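Local coordinates for protein yxeP (Bacillus subtilis, PDB 1YSJ), which probably catalyses the deacetylation of N-acetylcysteine to cysteine and acetate, as a dinuclear metal-dependent member of the M20 peptidase family, at residues Ile208-Lys213 / Ala305-Lys310. The protein carries 1 engineered substitution. Numbering follows the deposited sequence.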
ATOM      1  N   ILE A 208      -1.714   6.661  10.327  1.00 38.59           N
ATOM      2  CA  ILE A 208      -1.847   5.558  11.282  1.00 38.16           C
ATOM      3  C   ILE A 208      -1.015   4.355  10.860  1.00 37.14           C
ATOM      4  O   ILE A 208      -1.156   3.859   9.742  1.00 36.96           O
ATOM      5  CB  ILE A 208      -3.318   5.120  11.498  1.00 37.79           C
ATOM      6  CG1 ILE A 208      -4.207   6.331  11.780  1.00 36.14           C
ATOM      7  CG2 ILE A 208      -3.407   4.117  12.646  1.00 37.54           C
ATOM      8  CD1 ILE A 208      -5.677   6.013  11.878  1.00 37.71           C
ATOM      9  N   VAL A 209      -0.146   3.907  11.763  1.00 37.49           N
ATOM     10  CA  VAL A 209       0.649   2.693  11.573  1.00 38.46           C
ATOM     11  C   VAL A 209       0.124   1.600  12.507  1.00 38.53           C
ATOM     12  O   VAL A 209       0.021   1.808  13.721  1.00 37.09           O
ATOM     13  CB  VAL A 209       2.165   2.944  11.837  1.00 38.84           C
ATOM     14  CG1 VAL A 209       2.969   1.654  11.695  1.00 38.74           C
ATOM     15  CG2 VAL A 209       2.716   4.016  10.896  1.00 37.11           C
ATOM     16  N   ILE A 210      -0.216   0.450  11.925  1.00 39.74           N
ATOM     17  CA  ILE A 210      -0.707  -0.716  12.672  1.00 41.36           C
ATOM     18  C   ILE A 210       0.318  -1.847  12.651  1.00 43.32           C
ATOM     19  O   ILE A 210       0.577  -2.438  11.599  1.00 43.39           O
ATOM     20  CB  ILE A 210      -2.045  -1.269  12.088  1.00 41.36           C
ATOM     21  CG1 ILE A 210      -3.090  -0.158  11.901  1.00 41.79           C
ATOM     22  CG2 ILE A 210      -2.580  -2.428  12.945  1.00 40.75           C
ATOM     23  CD1 ILE A 210      -3.580   0.478  13.195  1.00 46.42           C
ATOM     24  N   LYS A 211       0.887  -2.153  13.814  1.00 45.81           N
ATOM     25  CA  LYS A 211       1.866  -3.236  13.932  1.00 48.44           C
ATOM     26  C   LYS A 211       1.617  -4.128  15.153  1.00 49.60           C
ATOM     27  O   LYS A 211       0.867  -3.758  16.055  1.00 49.74           O
ATOM     28  CB  LYS A 211       3.298  -2.680  13.930  1.00 47.45           C
ATOM     29  CG  LYS A 211       3.664  -1.799  15.118  1.00 49.15           C
ATOM     30  CD  LYS A 211       5.002  -1.104  14.880  1.00 50.31           C
ATOM     31  CE  LYS A 211       5.640  -0.633  16.179  1.00 54.70           C
ATOM     32  NZ  LYS A 211       6.839   0.228  15.944  1.00 56.00           N
ATOM     33  N   GLY A 212       2.252  -5.297  15.173  1.00 51.81           N
ATOM     34  CA  GLY A 212       2.129  -6.233  16.290  1.00 54.07           C
ATOM     35  C   GLY A 212       2.887  -5.821  17.542  1.00 55.82           C
ATOM     36  O   GLY A 212       3.242  -4.650  17.716  1.00 55.76           O
ATOM     37  N   LYS A 213       3.129  -6.794  18.418  1.00 57.72           N
ATOM     38  CA  LYS A 213       3.829  -6.556  19.681  1.00 59.22           C
ATOM     39  C   LYS A 213       4.951  -7.571  19.882  1.00 59.40           C
ATOM     40  O   LYS A 213       6.131  -7.235  19.786  1.00 59.96           O
ATOM     41  CB  LYS A 213       2.853  -6.611  20.863  1.00 59.62           C
ATOM     42  CG  LYS A 213       1.769  -5.535  20.846  1.00 60.30           C
ATOM     43  CD  LYS A 213       0.735  -5.771  21.936  1.00 59.92           C
ATOM     44  CE  LYS A 213      -0.415  -4.781  21.826  1.00 61.39           C
ATOM     45  NZ  LYS A 213      -1.421  -4.981  22.906  1.00 61.61           N
ATOM     46  N   ALA A 305      -2.739  -6.221  18.121  1.00 39.09           N
ATOM     47  CA  ALA A 305      -1.827  -5.271  17.498  1.00 38.49           C
ATOM     48  C   ALA A 305      -1.906  -3.926  18.212  1.00 39.40           C
ATOM     49  O   ALA A 305      -2.756  -3.727  19.084  1.00 39.65           O
ATOM     50  CB  ALA A 305      -2.166  -5.114  16.019  1.00 37.06           C
ATOM     51  N   GLN A 306      -1.010  -3.010  17.854  1.00 39.62           N
ATOM     52  CA  GLN A 306      -1.053  -1.654  18.390  1.00 41.44           C
ATOM     53  C   GLN A 306      -1.064  -0.612  17.278  1.00 41.42           C
ATOM     54  O   GLN A 306      -0.529  -0.840  16.187  1.00 41.11           O
ATOM     55  CB  GLN A 306       0.093  -1.401  19.381  1.00 40.67           C
ATOM     56  CG  GLN A 306       1.496  -1.421  18.784  1.00 42.58           C
ATOM     57  CD  GLN A 306       2.570  -1.012  19.786  1.00 44.24           C
ATOM     58  OE1 GLN A 306       3.259  -0.005  19.599  1.00 42.48           O
ATOM     59  NE2 GLN A 306       2.714  -1.792  20.855  1.00 46.39           N
ATOM     60  N   ALA A 307      -1.689   0.524  17.563  1.00 41.74           N
ATOM     61  CA  ALA A 307      -1.799   1.608  16.600  1.00 42.56           C
ATOM     62  C   ALA A 307      -0.914   2.785  16.981  1.00 42.95           C
ATOM     63  O   ALA A 307      -0.818   3.152  18.156  1.00 43.38           O
ATOM     64  CB  ALA A 307      -3.252   2.056  16.469  1.00 42.45           C
ATOM     65  N   GLU A 308      -0.253   3.352  15.977  1.00 43.69           N
ATOM     66  CA  GLU A 308       0.436   4.628  16.110  1.00 44.10           C
ATOM     67  C   GLU A 308      -0.371   5.665  15.348  1.00 43.08           C
ATOM     68  O   GLU A 308      -0.600   5.514  14.150  1.00 41.22           O
ATOM     69  CB  GLU A 308       1.843   4.555  15.520  1.00 43.98           C
ATOM     70  CG  GLU A 308       2.872   3.864  16.387  1.00 47.36           C
ATOM     71  CD  GLU A 308       4.226   3.746  15.704  1.00 48.38           C
ATOM     72  OE1 GLU A 308       4.634   4.705  15.006  1.00 52.53           O
ATOM     73  OE2 GLU A 308       4.886   2.693  15.870  1.00 50.56           O
ATOM     74  N   PHE A 309      -0.809   6.710  16.044  1.00 43.83           N
ATOM     75  CA  PHE A 309      -1.573   7.784  15.413  1.00 43.65           C
ATOM     76  C   PHE A 309      -0.747   9.058  15.379  1.00 43.22           C
ATOM     77  O   PHE A 309      -0.269   9.526  16.413  1.00 44.43           O
ATOM     78  CB  PHE A 309      -2.898   8.018  16.149  1.00 43.54           C
ATOM     79  CG  PHE A 309      -3.808   9.006  15.468  1.00 43.79           C
ATOM     80  CD1 PHE A 309      -4.733   8.581  14.524  1.00 40.99           C
ATOM     81  CD2 PHE A 309      -3.745  10.365  15.778  1.00 46.51           C
ATOM     82  CE1 PHE A 309      -5.577   9.487  13.892  1.00 43.95           C
ATOM     83  CE2 PHE A 309      -4.585  11.284  15.148  1.00 46.83           C
ATOM     84  CZ  PHE A 309      -5.504  10.843  14.203  1.00 45.41           C
ATOM     85  N   LYS A 310      -0.578   9.611  14.183  1.00 42.69           N
ATOM     86  CA  LYS A 310       0.154  10.862  14.010  1.00 42.31           C
ATOM     87  C   LYS A 310      -0.735  11.924  13.372  1.00 41.12           C
ATOM     88  O   LYS A 310      -1.495  11.637  12.450  1.00 39.23           O
ATOM     89  CB  LYS A 310       1.414  10.645  13.174  1.00 42.66           C
ATOM     90  CG  LYS A 310       2.527   9.910  13.898  1.00 46.48           C
ATOM     91  CD  LYS A 310       3.850  10.058  13.162  1.00 52.40           C
ATOM     92  CE  LYS A 310       4.944   9.239  13.826  1.00 57.65           C
ATOM     93  NZ  LYS A 310       6.282   9.503  13.222  1.00 61.09           N
TER
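Val209 and Glu308 form a hydrogen-bonded antiparallel pair, as do Lys211 and Gln306; the two strand segments run at 166° between their N-to-C directions, and each pair gives two reciprocal N-H...O=C bonds, Gln306 N reaching Lys211 O at 2.7 Å, almost straight. They are neighbours in the four-stranded antiparallel sheet of the smaller domain, consistent with the dimerisation domain of M20 peptidases, well away from the nickel pair. Strand 306-320 is outermost within the chain, while Ile208 and Ile210 bond on through their backbones to Met273 and Ala271. One face is apolar and lies against helices 226-237 and 282-302. There Ile208 CG1, beside its backbone N (chi1 -49°), reaches Phe309 CD1 at 3.6 Å, Ile208 CD1 comes obliquely to the same ring atom, and Ile210 folds its CD1 onto Ala307 CB, also at 3.6 Å. The other face carries Val209, Lys211, Gln306 and Glu308. With chi1 at 65°, Lys211 CG is tucked between its own N and C, and from there the side chain stretches diagonally across to the Glu308 carboxylate. A methionine in place of Lys211 would probably leave that carboxylate without its positive mate across the strands. In this salt bridge Lys211 NZ meets Glu308 OE2 at 3.1 Å, nearly in line with the C-O bond.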